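Local structure of carbohydrate binding module E1 (Uncultured bacterium, 5KLE) at residues Ala25-Cys30 and Val84-Ser89; Tyr33-Gly38 and Gly77-Lys82; Thr39-Ser44 and Trp68-Asn73; Gly43-Val48 and Asn91-Asn96; Val48-Asn53 and Ile61-Asn66. The protein binds cellulose-type oligosaccharides such as cellopentaose, and probably serves to hold an attached enzyme against its polysaccharide substrate. All blocks are in the same frame, centred on the assembly; numbering follows the deposited sequence.

Overall arrangement
Two beta sheets pack into a sandwich, and the five contacts sample its seams. Contact 1 is a surface contact, where a loop between the sheets meets strand 77-86 and the turn after it through small side chains and a water. Contacts 2 and 5 are antiparallel pairs within one sheet; the first is partly buried and polar on its outer side, whereas the second is buried and keeps a water among its polar groups. Contacts 3 and 4 share Gly43 and Ser44 and lie on either side of strand 40-44 in the other sheet. Both combine backbone pairing with side chains that touch glucose units, and a backbone bond from Gln41 to Asp95 ties them together.

Contact 1: Ala25-Cys30 and Val84-Ser89; sequences AVAGDC and VSASRS
A type II beta turn from Val26 to Asp29 sets Ala27 beside Ala86 of the segment 84-89. The two methyl groups meet at 4.4 Å, CB of Ala27 to CB of Ala86, and groups this small let the backbones come close. Water 1 bridges the same spot: it accepts from Ala27 N and donates to Ala86 O, at 3.0 Å from that oxygen. The turn closes through Asp29 N to Val26 O at 3.1 Å, and Gly28 sits at its third position with a phi of 97°, strained for any residue with a beta carbon. Asp29 suits the fourth position because its OD2 takes the Val26 N-H at 2.9 Å, from above the carboxylate plane; Lys15 pairs with the same oxygen and Asn14 holds OD1. In the beta sandwich the loop after strand 23-25, on its way to strand 30-35 of the other sheet, meets the last part of strand 77-86 and the turn that leads on to strand 90-96. Val84 and Ser85 form a classic beta bulge opposite Ser51, whose hydroxyl bonds that of Ser85. Farther along, Val26 turns CG1 beside its own backbone N (chi1 -70°), and this methyl presses on Ser89 CB at 3.5 Å, a tight carbon contact. Ser89 CA also brings its hydrogen to Ala25 O, the carbon and oxygen lying 3.2 Å apart.

Contact 2: Tyr33-Gly38 and Gly77-Lys82; sequences YNKSSG and GDLYIK
Tyr33 and Leu79 face each other as a hydrogen-bonded pair where strands 30-35 and 77-86 run antiparallel in one sheet of the sandwich. Both backbone bonds are made: Tyr33 N gives to Leu79 O at 2.9 Å, and Leu79 N to Tyr33 O. Lys35 and Gly77 repeat the pattern two residues on, with Gly77 N reaching Lys35 O at 2.8 Å and Lys35 N answered by Gly77 O. That last oxygen also receives the CA-H of Asn34. Tyr33, Lys35 and Leu79 turn to the inner side of the sheet, where Leu40 packs on Tyr33 and Lys35; the phenol of Tyr33 finds its polar partner in Asn96 OD1. The Lys35 chain bends at chi3 and again at chi4 (79°), the last turn setting NZ 2.8 Å from Gly38 O; Asn76 OD1 and Ala74 O accept from the same nitrogen. The positive phi of Gly77 (97°) would push a beta carbon against the preceding carbonyl. On the outer side, in the non-hydrogen-bonded pair, Asn34 and Asp78 bond through their side chains. ND2 of Asn34 points an N-H almost straight at OD1 of Asp78, 2.9 Å away in the amide plane but above that of the carboxylate.

Contact 3: Thr39-Ser44 and Trp68-Asn73; sequences TLQIGS and WTTVAN. With BGC (beta-D-glucopyranose), chain B.
The carbonyl oxygen of Ile42 is gripped twice by the opposite strand: Thr69 N donates to Ile42 O at 2.7 Å, nearly straight, and the CA-H of Trp68 leans on the same oxygen. Ile42 N returns a bond to Thr69 O. One residue along, Thr70 OG1 donates to Gln41 OE1 at 2.8 Å, in the amide plane and on a lone pair. A bend at chi2 (-74°) sets CD of Gln41, whose NE2 donates to Thr39 O. Strands 40-44 and 67-71 are antiparallel neighbours at one edge of the four-stranded sheet, whose one side carries the glycan. On that side Trp68 spreads over Gly43, whose CA lies 3.4 Å above the indole plane toward the rim; a beta carbon there would collide with Trp68 CE3. Gln41 CB meets CE3 of Trp68 obliquely at 3.6 Å, and Trp45 and Trp97 make edge-to-face contacts with the ring. Trp68 NE1 points its N-H straight at O4 of the chain B glucose, the glycosidic oxygen, 2.9 Å away in the ring plane. An alanine in place of Trp68 would probably leave that O4 without its N-H donor and Gly43 without its cover. On the other side, turned to the sandwich interior, Leu40 CD2 lies beside Val71 CB at 4.0 Å, and Ile42 CD1 reaches Val71 CG2 at 4.1 Å, branched aliphatic groups that suit an apolar interior.

Contact 4: Gly43-Val48 and Asn91-Asn96; sequences GSWTGV and NVKFDN. With BGC (beta-D-glucopyranose), chain C; BGC (beta-D-glucopyranose), chain D.
Trp45 and Lys93 cross obliquely, the lysine CE lying 3.7 Å from CZ3 of the indole, and the lysine sends its tip and the indole one face to the sugar. Lys93 starts in the crowded position between N and carbonyl carbon (chi1 52°) and then runs fully extended, which carries NZ out to the chain C glucose, 2.9 Å from its O3 and 3.0 Å from its O2. A long chain with a charged tip suits this reach to two neighbouring hydroxyls. The indole of Trp45 offers one face to two linked glucoses: C4 of the chain C unit and C1 of the chain D unit each lie 3.7 Å above the ring plane, displaced toward the rim, a CH-pi arrangement common in carbohydrate-binding modules. Glu22 adds a hydrogen bond to the glycan. Lys93 stands on strand 90-96 and Trp45 just past strand 40-44, its antiparallel neighbour in the sheet. Gly43 and Lys93 form a hydrogen-bonded pair, Gly43 N reaching Lys93 O at 2.9 Å nearly along the C=O axis. A beta carbon on Gly43 would strike Trp45 CH2. Beyond the pair, side chains take over from the backbone: Ser44 OG donates to Asn91 O at 2.7 Å, and Thr46 OG1 accepts from Asn91 N at 3.1 Å. Water 3 gives Asn91 O its second donor and accepts from Trp45 N.

Contact 5: Val48-Asn53 and Ile61-Asn66; sequences VASSYN and ITNTGN
With chi1 of 60° Ser50 holds OG between its N and carbonyl carbon, and Asn63 sets CG anti to its own N (chi1 -180°), on the same face of the sheet; water 4 bridges the two groups, accepting from Ser50 OG at 2.6 Å and donating to Asn63 OD1 and Val48 O. Tyr52, two residues on, lies over the same side of the strand and donates its OH to Ser50 OG at 2.7 Å. An alanine in place of Ser50 would probably leave that phenol without its acceptor and the water without its donor. Strands 50-54 and 61-63 form a beta hairpin at the edge of the five-stranded sheet. Ser50 with Asn63 and Tyr52 with Ile61 are its hydrogen-bonded pairs, Ser50 N meeting Asn63 O at 2.9 Å. Ile61 crosses Tyr52 at about a right angle, CB to CB 4.1 Å, while the tyrosine ring reaches across the sandwich to Ile42 and Val92 of the opposite sheet. Past the strand, Asn63 OD1 takes Gly65 N at 2.8 Å in an Asx turn. A beta carbon on Gly65 would run into Val48 N. Asn63 ND2 is occupied by Thr69 OG1 and Gly67 O. Donors and acceptors thus follow in one direction, from phenol to serine to water to amide, so OG of the buried Ser50 both takes and gives a hydrogen bond.

Contact 1: Ala25-Cys30 and Val84-Ser89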
# COMPACT_ATOMS: atom_id res chain seq x y z
N ALA A 25 -4.91 -1.25 -8.53
CA ALA A 25 -4.48 -2.20 -7.51
C ALA A 25 -5.56 -3.23 -7.26
O ALA A 25 -6.76 -2.95 -7.43
CB ALA A 25 -4.20 -1.46 -6.21
N VAL A 26 -5.14 -4.43 -6.83
CA VAL A 26 -6.08 -5.50 -6.51
C VAL A 26 -5.61 -6.26 -5.28
O VAL A 26 -4.42 -6.31 -4.96
CB VAL A 26 -6.32 -6.55 -7.63
CG1 VAL A 26 -7.09 -5.99 -8.82
CG2 VAL A 26 -5.05 -7.08 -8.07
N ALA A 27 -6.57 -6.87 -4.58
CA ALA A 27 -6.24 -7.74 -3.46
C ALA A 27 -5.21 -8.79 -3.87
O ALA A 27 -5.35 -9.45 -4.92
CB ALA A 27 -7.51 -8.43 -2.95
N GLY A 28 -4.19 -8.98 -3.01
CA GLY A 28 -3.09 -9.90 -3.27
C GLY A 28 -1.85 -9.24 -3.83
O GLY A 28 -0.77 -9.86 -3.79
N ASP A 29 -1.96 -8.02 -4.35
CA ASP A 29 -0.78 -7.34 -4.87
C ASP A 29 0.23 -7.10 -3.75
O ASP A 29 -0.13 -7.01 -2.58
CB ASP A 29 -1.16 -5.98 -5.47
CG ASP A 29 -1.74 -6.06 -6.89
OD1 ASP A 29 -1.59 -7.09 -7.59
OD2 ASP A 29 -2.34 -5.03 -7.29
N CYS A 30 1.52 -7.00 -4.13
CA CYS A 30 2.64 -6.71 -3.24
C CYS A 30 3.41 -5.55 -3.86
O CYS A 30 4.08 -5.74 -4.89
CB CYS A 30 3.52 -7.96 -3.13
SG CYS A 30 5.02 -7.65 -2.13
N VAL A 84 -4.26 -6.67 1.39
CA VAL A 84 -4.83 -7.84 2.05
C VAL A 84 -6.23 -8.12 1.54
O VAL A 84 -6.61 -9.28 1.34
CB VAL A 84 -4.80 -7.62 3.57
CG1 VAL A 84 -5.55 -8.76 4.26
CG2 VAL A 84 -3.35 -7.58 4.06
N SER A 85 -7.03 -7.07 1.33
CA SER A 85 -8.41 -7.26 0.94
C SER A 85 -8.85 -6.05 0.13
O SER A 85 -8.38 -4.93 0.36
CB SER A 85 -9.32 -7.45 2.16
OG SER A 85 -9.33 -6.30 2.98
N ALA A 86 -9.78 -6.30 -0.81
CA ALA A 86 -10.46 -5.29 -1.63
C ALA A 86 -11.42 -6.05 -2.53
O ALA A 86 -11.02 -7.06 -3.14
CB ALA A 86 -9.46 -4.49 -2.50
N SER A 87 -12.67 -5.59 -2.67
CA SER A 87 -13.67 -6.36 -3.42
C SER A 87 -13.46 -6.34 -4.94
O SER A 87 -13.98 -7.25 -5.61
CB SER A 87 -15.09 -5.89 -3.14
OG SER A 87 -15.32 -4.63 -3.77
N ARG A 88 -12.73 -5.36 -5.48
CA ARG A 88 -12.57 -5.16 -6.92
C ARG A 88 -11.38 -4.24 -7.13
O ARG A 88 -10.90 -3.60 -6.19
CB ARG A 88 -13.83 -4.56 -7.56
CG ARG A 88 -14.23 -3.13 -7.04
CD ARG A 88 -15.60 -2.63 -7.61
NE ARG A 88 -16.69 -3.54 -7.18
CZ ARG A 88 -17.73 -3.21 -6.43
NH1 ARG A 88 -17.98 -1.92 -6.07
NH2 ARG A 88 -18.54 -4.19 -6.06
N SER A 89 -10.86 -4.20 -8.36
CA SER A 89 -9.72 -3.33 -8.60
C SER A 89 -10.09 -1.86 -8.35
O SER A 89 -11.23 -1.42 -8.55
CB SER A 89 -9.18 -3.51 -10.03
OG SER A 89 -10.12 -3.04 -11.02
O HOH W 1 -9.32 -6.73 -5.58

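Contact 2: Tyr33-Gly38 and Gly77-Lys82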
# COMPACT_ATOMS: atom_id res chain seq x y z
N TYR A 33 7.40 0.46 -2.39
CA TYR A 33 7.35 1.93 -2.36
C TYR A 33 8.51 2.42 -1.51
O TYR A 33 8.63 2.03 -0.34
CB TYR A 33 6.03 2.43 -1.74
CG TYR A 33 5.94 3.94 -1.68
CD1 TYR A 33 5.92 4.69 -2.85
CD2 TYR A 33 5.92 4.63 -0.45
CE1 TYR A 33 5.87 6.08 -2.80
CE2 TYR A 33 5.86 6.04 -0.40
CZ TYR A 33 5.85 6.76 -1.59
OH TYR A 33 5.78 8.14 -1.61
N ASN A 34 9.32 3.34 -2.07
CA ASN A 34 10.38 3.96 -1.30
C ASN A 34 9.88 5.26 -0.65
O ASN A 34 9.48 6.19 -1.37
CB ASN A 34 11.61 4.23 -2.17
CG ASN A 34 12.76 4.80 -1.38
OD1 ASN A 34 12.82 6.02 -1.17
ND2 ASN A 34 13.67 3.94 -0.94
N LYS A 35 9.90 5.31 0.69
CA LYS A 35 9.57 6.52 1.47
C LYS A 35 10.85 7.21 1.90
O LYS A 35 11.61 6.69 2.73
CB LYS A 35 8.70 6.19 2.68
CG LYS A 35 8.50 7.44 3.55
CD LYS A 35 7.31 7.35 4.50
CE LYS A 35 7.57 6.40 5.68
NZ LYS A 35 8.41 7.03 6.76
N SER A 36 11.11 8.38 1.33
CA SER A 36 12.36 9.07 1.58
C SER A 36 12.39 9.75 2.95
O SER A 36 13.46 9.85 3.56
CB SER A 36 12.63 10.07 0.44
OG SER A 36 11.60 11.02 0.38
N SER A 37 11.24 10.18 3.46
CA SER A 37 11.16 10.96 4.69
C SER A 37 9.69 11.10 5.07
O SER A 37 8.80 10.73 4.32
CB SER A 37 11.79 12.36 4.53
OG SER A 37 10.99 13.18 3.69
N GLY A 38 9.45 11.64 6.26
CA GLY A 38 8.10 11.98 6.62
C GLY A 38 7.23 10.78 6.98
O GLY A 38 7.72 9.72 7.39
N GLY A 77 12.88 4.43 3.67
CA GLY A 77 13.48 3.41 2.81
C GLY A 77 12.45 2.64 2.00
O GLY A 77 11.31 3.07 1.79
N ASP A 78 12.88 1.45 1.54
CA ASP A 78 12.00 0.62 0.73
C ASP A 78 11.00 -0.09 1.63
O ASP A 78 11.39 -0.79 2.57
CB ASP A 78 12.78 -0.45 -0.02
CG ASP A 78 13.63 0.09 -1.14
OD1 ASP A 78 13.34 1.18 -1.68
OD2 ASP A 78 14.58 -0.63 -1.54
N LEU A 79 9.72 0.04 1.30
CA LEU A 79 8.65 -0.62 2.02
C LEU A 79 7.97 -1.58 1.08
O LEU A 79 7.86 -1.31 -0.12
CB LEU A 79 7.59 0.43 2.44
CG LEU A 79 8.07 1.44 3.48
CD1 LEU A 79 6.96 2.48 3.63
CD2 LEU A 79 8.39 0.82 4.81
N TYR A 80 7.49 -2.71 1.61
CA TYR A 80 6.72 -3.68 0.84
C TYR A 80 5.33 -3.78 1.45
O TYR A 80 5.18 -4.15 2.63
CB TYR A 80 7.47 -5.03 0.76
CG TYR A 80 8.78 -4.83 0.02
CD1 TYR A 80 8.82 -4.82 -1.39
CD2 TYR A 80 9.94 -4.43 0.70
CE1 TYR A 80 9.98 -4.55 -2.06
CE2 TYR A 80 11.11 -4.14 0.01
CZ TYR A 80 11.13 -4.22 -1.36
OH TYR A 80 12.32 -3.93 -1.99
N ILE A 81 4.32 -3.41 0.67
CA ILE A 81 2.95 -3.23 1.15
C ILE A 81 2.05 -4.24 0.44
O ILE A 81 1.84 -4.17 -0.79
CB ILE A 81 2.50 -1.78 0.91
CG1 ILE A 81 3.56 -0.84 1.52
CG2 ILE A 81 1.11 -1.56 1.51
CD1 ILE A 81 3.22 0.63 1.50
N LYS A 82 1.52 -5.20 1.21
CA LYS A 82 0.58 -6.20 0.68
C LYS A 82 -0.85 -5.66 0.77
O LYS A 82 -1.27 -5.16 1.83
CB LYS A 82 0.66 -7.51 1.47
CG LYS A 82 -0.31 -8.55 0.88
CD LYS A 82 0.00 -9.96 1.34
CE LYS A 82 -0.94 -10.94 0.62
NZ LYS A 82 -0.87 -12.25 1.29

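Contact 3: Thr39-Ser44 and Trp68-Asn73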
# COMPACT_ATOMS: atom_id res chain seq x y z
N THR A 39 5.93 10.96 6.78
CA THR A 39 4.92 10.00 7.20
C THR A 39 4.18 9.45 5.98
O THR A 39 3.71 10.23 5.14
CB THR A 39 3.91 10.63 8.16
OG1 THR A 39 4.62 11.12 9.32
CG2 THR A 39 2.88 9.61 8.60
N LEU A 40 4.10 8.12 5.90
CA LEU A 40 3.43 7.46 4.77
C LEU A 40 1.93 7.79 4.73
O LEU A 40 1.27 7.85 5.77
CB LEU A 40 3.61 5.94 4.88
CG LEU A 40 2.90 5.07 3.84
CD1 LEU A 40 3.65 5.23 2.50
CD2 LEU A 40 2.89 3.59 4.26
N GLN A 41 1.40 7.97 3.52
CA GLN A 41 -0.02 8.23 3.27
C GLN A 41 -0.48 7.31 2.14
O GLN A 41 0.24 7.14 1.14
CB GLN A 41 -0.21 9.70 2.82
CG GLN A 41 0.60 10.73 3.61
CD GLN A 41 0.07 11.02 5.00
OE1 GLN A 41 -1.14 10.89 5.26
NE2 GLN A 41 0.94 11.49 5.89
N ILE A 42 -1.67 6.68 2.30
CA ILE A 42 -2.29 5.80 1.29
C ILE A 42 -3.65 6.40 0.96
O ILE A 42 -4.46 6.60 1.88
CB ILE A 42 -2.44 4.35 1.78
CG1 ILE A 42 -1.07 3.78 2.15
CG2 ILE A 42 -3.20 3.54 0.70
CD1 ILE A 42 -1.14 2.40 2.82
N GLY A 43 -3.89 6.71 -0.32
CA GLY A 43 -5.12 7.40 -0.73
C GLY A 43 -5.85 6.75 -1.89
O GLY A 43 -5.23 6.30 -2.86
N SER A 44 -7.19 6.74 -1.80
CA SER A 44 -7.99 6.28 -2.93
C SER A 44 -9.34 6.97 -2.88
O SER A 44 -9.86 7.26 -1.80
CB SER A 44 -8.20 4.76 -2.87
OG SER A 44 -8.98 4.30 -3.98
N TRP A 68 -7.52 9.82 2.34
CA TRP A 68 -6.19 9.36 2.72
C TRP A 68 -6.20 8.67 4.08
O TRP A 68 -6.85 9.14 5.03
CB TRP A 68 -5.26 10.57 2.89
CG TRP A 68 -4.90 11.30 1.62
CD1 TRP A 68 -5.45 12.47 1.17
CD2 TRP A 68 -3.88 10.94 0.68
NE1 TRP A 68 -4.84 12.86 -0.00
CE2 TRP A 68 -3.87 11.94 -0.32
CE3 TRP A 68 -2.98 9.89 0.60
CZ2 TRP A 68 -2.98 11.91 -1.40
CZ3 TRP A 68 -2.07 9.85 -0.48
CH2 TRP A 68 -2.09 10.85 -1.46
N THR A 69 -5.40 7.62 4.20
CA THR A 69 -5.05 7.01 5.48
C THR A 69 -3.61 7.39 5.80
O THR A 69 -2.70 7.11 5.01
CB THR A 69 -5.16 5.49 5.36
OG1 THR A 69 -6.52 5.15 5.06
CG2 THR A 69 -4.78 4.86 6.68
N THR A 70 -3.40 7.99 6.97
CA THR A 70 -2.05 8.26 7.46
C THR A 70 -1.54 7.02 8.20
O THR A 70 -2.27 6.44 9.02
CB THR A 70 -2.08 9.47 8.39
OG1 THR A 70 -2.52 10.61 7.65
CG2 THR A 70 -0.72 9.76 8.97
N VAL A 71 -0.32 6.58 7.87
CA VAL A 71 0.27 5.39 8.51
C VAL A 71 1.48 5.84 9.33
O VAL A 71 2.60 5.97 8.81
CB VAL A 71 0.66 4.34 7.47
CG1 VAL A 71 1.20 3.07 8.17
CG2 VAL A 71 -0.54 3.98 6.57
N ALA A 72 1.28 6.06 10.63
CA ALA A 72 2.39 6.38 11.50
C ALA A 72 3.30 5.17 11.67
O ALA A 72 2.89 4.01 11.50
CB ALA A 72 1.90 6.86 12.87
N ASN A 73 4.57 5.44 11.92
CA ASN A 73 5.52 4.39 12.28
C ASN A 73 5.91 3.48 11.11
O ASN A 73 6.38 2.37 11.33
CB ASN A 73 5.03 3.55 13.47
CG ASN A 73 4.59 4.40 14.65
OD1 ASN A 73 5.24 5.39 15.00
ND2 ASN A 73 3.48 4.01 15.27
C2 BGC B . -3.95 17.40 1.03
C3 BGC B . -4.93 16.42 0.35
C4 BGC B . -4.60 16.23 -1.13
C5 BGC B . -3.12 15.97 -1.29
C6 BGC B . -2.54 16.02 -2.70
C1 BGC B . -2.53 17.00 0.74
O2 BGC B . -4.07 17.33 2.42
O3 BGC B . -6.24 16.91 0.49
O4 BGC B . -5.39 15.17 -1.62
O5 BGC B . -2.37 16.92 -0.61
O6 BGC B . -1.19 15.87 -2.74
O HOH W 2 5.18 6.73 8.33

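Contact 4: Gly43-Val48 and Asn91-Asn96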
# COMPACT_ATOMS: atom_id res chain seq x y z
N GLY A 43 -3.89 6.71 -0.32
CA GLY A 43 -5.12 7.40 -0.73
C GLY A 43 -5.85 6.75 -1.89
O GLY A 43 -5.23 6.30 -2.86
N SER A 44 -7.19 6.74 -1.80
CA SER A 44 -7.99 6.28 -2.93
C SER A 44 -9.34 6.97 -2.88
O SER A 44 -9.86 7.26 -1.80
CB SER A 44 -8.20 4.76 -2.87
OG SER A 44 -8.98 4.30 -3.98
N TRP A 45 -9.93 7.15 -4.07
CA TRP A 45 -11.21 7.86 -4.23
C TRP A 45 -12.20 7.01 -5.02
O TRP A 45 -13.27 7.51 -5.43
CB TRP A 45 -11.02 9.28 -4.81
CG TRP A 45 -10.32 10.11 -3.80
CD1 TRP A 45 -10.91 10.96 -2.91
CD2 TRP A 45 -8.91 10.15 -3.52
NE1 TRP A 45 -9.95 11.51 -2.08
CE2 TRP A 45 -8.72 11.02 -2.44
CE3 TRP A 45 -7.80 9.51 -4.08
CZ2 TRP A 45 -7.45 11.29 -1.91
CZ3 TRP A 45 -6.53 9.77 -3.55
CH2 TRP A 45 -6.38 10.63 -2.46
N THR A 46 -11.88 5.74 -5.28
CA THR A 46 -12.77 4.88 -6.06
C THR A 46 -14.01 4.44 -5.27
O THR A 46 -14.99 3.98 -5.87
CB THR A 46 -12.01 3.61 -6.54
OG1 THR A 46 -10.72 3.99 -7.07
CG2 THR A 46 -12.79 2.84 -7.66
N GLY A 47 -13.97 4.52 -3.93
CA GLY A 47 -15.09 4.09 -3.10
C GLY A 47 -15.03 2.65 -2.65
O GLY A 47 -15.98 2.16 -2.02
N VAL A 48 -13.93 1.95 -2.94
CA VAL A 48 -13.77 0.54 -2.63
C VAL A 48 -12.92 0.43 -1.38
O VAL A 48 -11.80 0.92 -1.35
CB VAL A 48 -13.09 -0.14 -3.83
CG1 VAL A 48 -12.75 -1.59 -3.50
CG2 VAL A 48 -14.00 -0.10 -5.05
N ASN A 91 -8.22 2.43 -7.88
CA ASN A 91 -7.04 3.27 -8.13
C ASN A 91 -6.55 3.83 -6.80
O ASN A 91 -7.31 4.46 -6.06
CB ASN A 91 -7.36 4.43 -9.06
CG ASN A 91 -7.60 3.99 -10.48
OD1 ASN A 91 -7.07 2.96 -10.94
ND2 ASN A 91 -8.35 4.80 -11.22
N VAL A 92 -5.25 3.64 -6.52
CA VAL A 92 -4.67 4.02 -5.23
C VAL A 92 -3.39 4.79 -5.50
O VAL A 92 -2.74 4.58 -6.53
CB VAL A 92 -4.42 2.77 -4.36
CG1 VAL A 92 -3.28 1.94 -4.94
CG2 VAL A 92 -4.13 3.17 -2.91
N LYS A 93 -3.02 5.69 -4.57
CA LYS A 93 -1.67 6.28 -4.60
C LYS A 93 -1.03 6.26 -3.23
O LYS A 93 -1.72 6.30 -2.20
CB LYS A 93 -1.60 7.68 -5.21
CG LYS A 93 -2.57 8.67 -4.61
CD LYS A 93 -2.38 9.98 -5.38
CE LYS A 93 -3.44 10.98 -5.11
NZ LYS A 93 -3.18 12.23 -5.94
N PHE A 94 0.30 6.12 -3.23
CA PHE A 94 1.11 6.21 -2.02
C PHE A 94 1.90 7.52 -2.08
O PHE A 94 2.35 7.94 -3.14
CB PHE A 94 2.12 5.05 -1.93
CG PHE A 94 1.49 3.67 -1.85
CD1 PHE A 94 0.12 3.49 -1.60
CD2 PHE A 94 2.28 2.55 -2.04
CE1 PHE A 94 -0.44 2.18 -1.54
CE2 PHE A 94 1.74 1.26 -1.96
CZ PHE A 94 0.37 1.07 -1.71
N ASP A 95 2.06 8.18 -0.91
CA ASP A 95 2.75 9.46 -0.82
C ASP A 95 3.38 9.54 0.57
O ASP A 95 3.25 8.62 1.39
CB ASP A 95 1.77 10.62 -1.11
CG ASP A 95 2.44 11.85 -1.76
OD1 ASP A 95 3.62 12.17 -1.49
OD2 ASP A 95 1.75 12.55 -2.56
N ASN A 96 4.06 10.65 0.85
CA ASN A 96 4.68 10.84 2.15
C ASN A 96 4.91 12.32 2.33
O ASN A 96 5.29 13.02 1.37
CB ASN A 96 6.01 10.04 2.31
CG ASN A 96 7.03 10.37 1.23
OD1 ASN A 96 6.95 9.82 0.14
ND2 ASN A 96 7.99 11.23 1.53
C2 BGC C . -5.56 14.18 -3.73
C3 BGC C . -6.39 14.11 -4.97
C4 BGC C . -7.87 13.97 -4.60
C5 BGC C . -8.27 15.07 -3.71
C6 BGC C . -9.63 14.85 -3.11
C1 BGC C . -6.08 15.31 -2.83
O2 BGC C . -4.20 14.38 -4.08
O3 BGC C . -5.95 13.00 -5.73
O4 BGC C . -8.64 14.09 -5.70
O5 BGC C . -7.42 15.18 -2.61
O6 BGC C . -9.78 15.71 -2.03
C2 BGC D . -10.67 13.48 -6.62
C3 BGC D . -11.36 12.27 -7.32
C4 BGC D . -10.42 11.59 -8.23
C5 BGC D . -9.06 11.27 -7.56
C6 BGC D . -8.19 10.68 -8.64
C1 BGC D . -9.36 13.01 -6.03
O2 BGC D . -11.35 14.14 -5.61
O3 BGC D . -12.28 12.77 -8.25
O4 BGC D . -10.95 10.44 -8.83
O5 BGC D . -8.57 12.47 -7.04
O6 BGC D . -6.82 10.83 -8.26
O HOH W 3 -8.44 6.91 -6.57

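Contact 5: Val48-Asn53 and Ile61-Asn66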
# COMPACT_ATOMS: atom_id res chain seq x y z
N VAL A 48 -13.93 1.95 -2.94
CA VAL A 48 -13.77 0.54 -2.63
C VAL A 48 -12.92 0.43 -1.38
O VAL A 48 -11.80 0.92 -1.35
CB VAL A 48 -13.09 -0.14 -3.83
CG1 VAL A 48 -12.75 -1.59 -3.50
CG2 VAL A 48 -14.00 -0.10 -5.05
N ALA A 49 -13.44 -0.19 -0.33
CA ALA A 49 -12.65 -0.35 0.89
C ALA A 49 -11.47 -1.29 0.67
O ALA A 49 -11.59 -2.30 -0.04
CB ALA A 49 -13.53 -0.93 1.99
N SER A 50 -10.34 -0.98 1.30
CA SER A 50 -9.14 -1.82 1.17
C SER A 50 -8.39 -1.92 2.49
O SER A 50 -8.58 -1.12 3.41
CB SER A 50 -8.21 -1.28 0.05
OG SER A 50 -7.80 0.05 0.33
N SER A 51 -7.53 -2.94 2.60
CA SER A 51 -6.67 -3.08 3.78
C SER A 51 -5.29 -3.59 3.38
O SER A 51 -5.14 -4.24 2.34
CB SER A 51 -7.29 -3.98 4.85
OG SER A 51 -7.32 -5.33 4.45
N TYR A 52 -4.29 -3.30 4.23
CA TYR A 52 -2.88 -3.50 3.90
C TYR A 52 -2.08 -3.96 5.11
O TYR A 52 -2.38 -3.61 6.26
CB TYR A 52 -2.22 -2.16 3.48
CG TYR A 52 -3.01 -1.40 2.42
CD1 TYR A 52 -2.66 -1.49 1.06
CD2 TYR A 52 -4.15 -0.65 2.77
CE1 TYR A 52 -3.41 -0.83 0.09
CE2 TYR A 52 -4.93 0.00 1.78
CZ TYR A 52 -4.51 -0.07 0.44
OH TYR A 52 -5.27 0.55 -0.56
N ASN A 53 -1.02 -4.71 4.84
CA ASN A 53 0.03 -5.02 5.81
C ASN A 53 1.37 -4.61 5.23
O ASN A 53 1.68 -4.96 4.08
CB ASN A 53 0.14 -6.53 6.09
CG ASN A 53 -1.05 -7.10 6.85
OD1 ASN A 53 -1.76 -6.38 7.54
ND2 ASN A 53 -1.25 -8.43 6.75
N ILE A 61 -3.73 -1.91 8.29
CA ILE A 61 -4.08 -0.57 7.82
C ILE A 61 -5.35 -0.65 7.00
O ILE A 61 -5.49 -1.54 6.16
CB ILE A 61 -2.92 -0.05 6.94
CG1 ILE A 61 -1.58 -0.03 7.69
CG2 ILE A 61 -3.25 1.32 6.32
CD1 ILE A 61 -0.41 -0.19 6.74
N THR A 62 -6.26 0.31 7.16
CA THR A 62 -7.49 0.32 6.37
C THR A 62 -7.66 1.65 5.65
O THR A 62 -7.23 2.71 6.13
CB THR A 62 -8.75 0.05 7.23
OG1 THR A 62 -8.87 1.04 8.28
CG2 THR A 62 -8.67 -1.32 7.85
N ASN A 63 -8.36 1.61 4.51
CA ASN A 63 -8.75 2.81 3.78
C ASN A 63 -10.17 2.64 3.26
O ASN A 63 -10.53 1.57 2.75
CB ASN A 63 -7.76 3.04 2.62
CG ASN A 63 -8.09 4.30 1.80
OD1 ASN A 63 -8.90 4.28 0.85
ND2 ASN A 63 -7.48 5.42 2.19
N THR A 64 -10.99 3.69 3.40
CA THR A 64 -12.41 3.64 3.02
C THR A 64 -12.66 3.77 1.52
O THR A 64 -13.79 3.48 1.09
CB THR A 64 -13.17 4.80 3.66
OG1 THR A 64 -12.57 6.05 3.24
CG2 THR A 64 -13.11 4.70 5.17
N GLY A 65 -11.67 4.18 0.71
CA GLY A 65 -11.92 4.52 -0.67
C GLY A 65 -12.38 5.94 -0.90
O GLY A 65 -12.81 6.25 -2.01
N ASN A 66 -12.32 6.82 0.12
CA ASN A 66 -12.82 8.19 -0.04
C ASN A 66 -11.84 9.21 0.55
O ASN A 66 -12.27 10.29 1.00
CB ASN A 66 -14.20 8.35 0.61
CG ASN A 66 -15.23 7.36 0.04
OD1 ASN A 66 -15.70 6.46 0.74
ND2 ASN A 66 -15.54 7.52 -1.23
O HOH W 4 -9.32 1.99 -0.64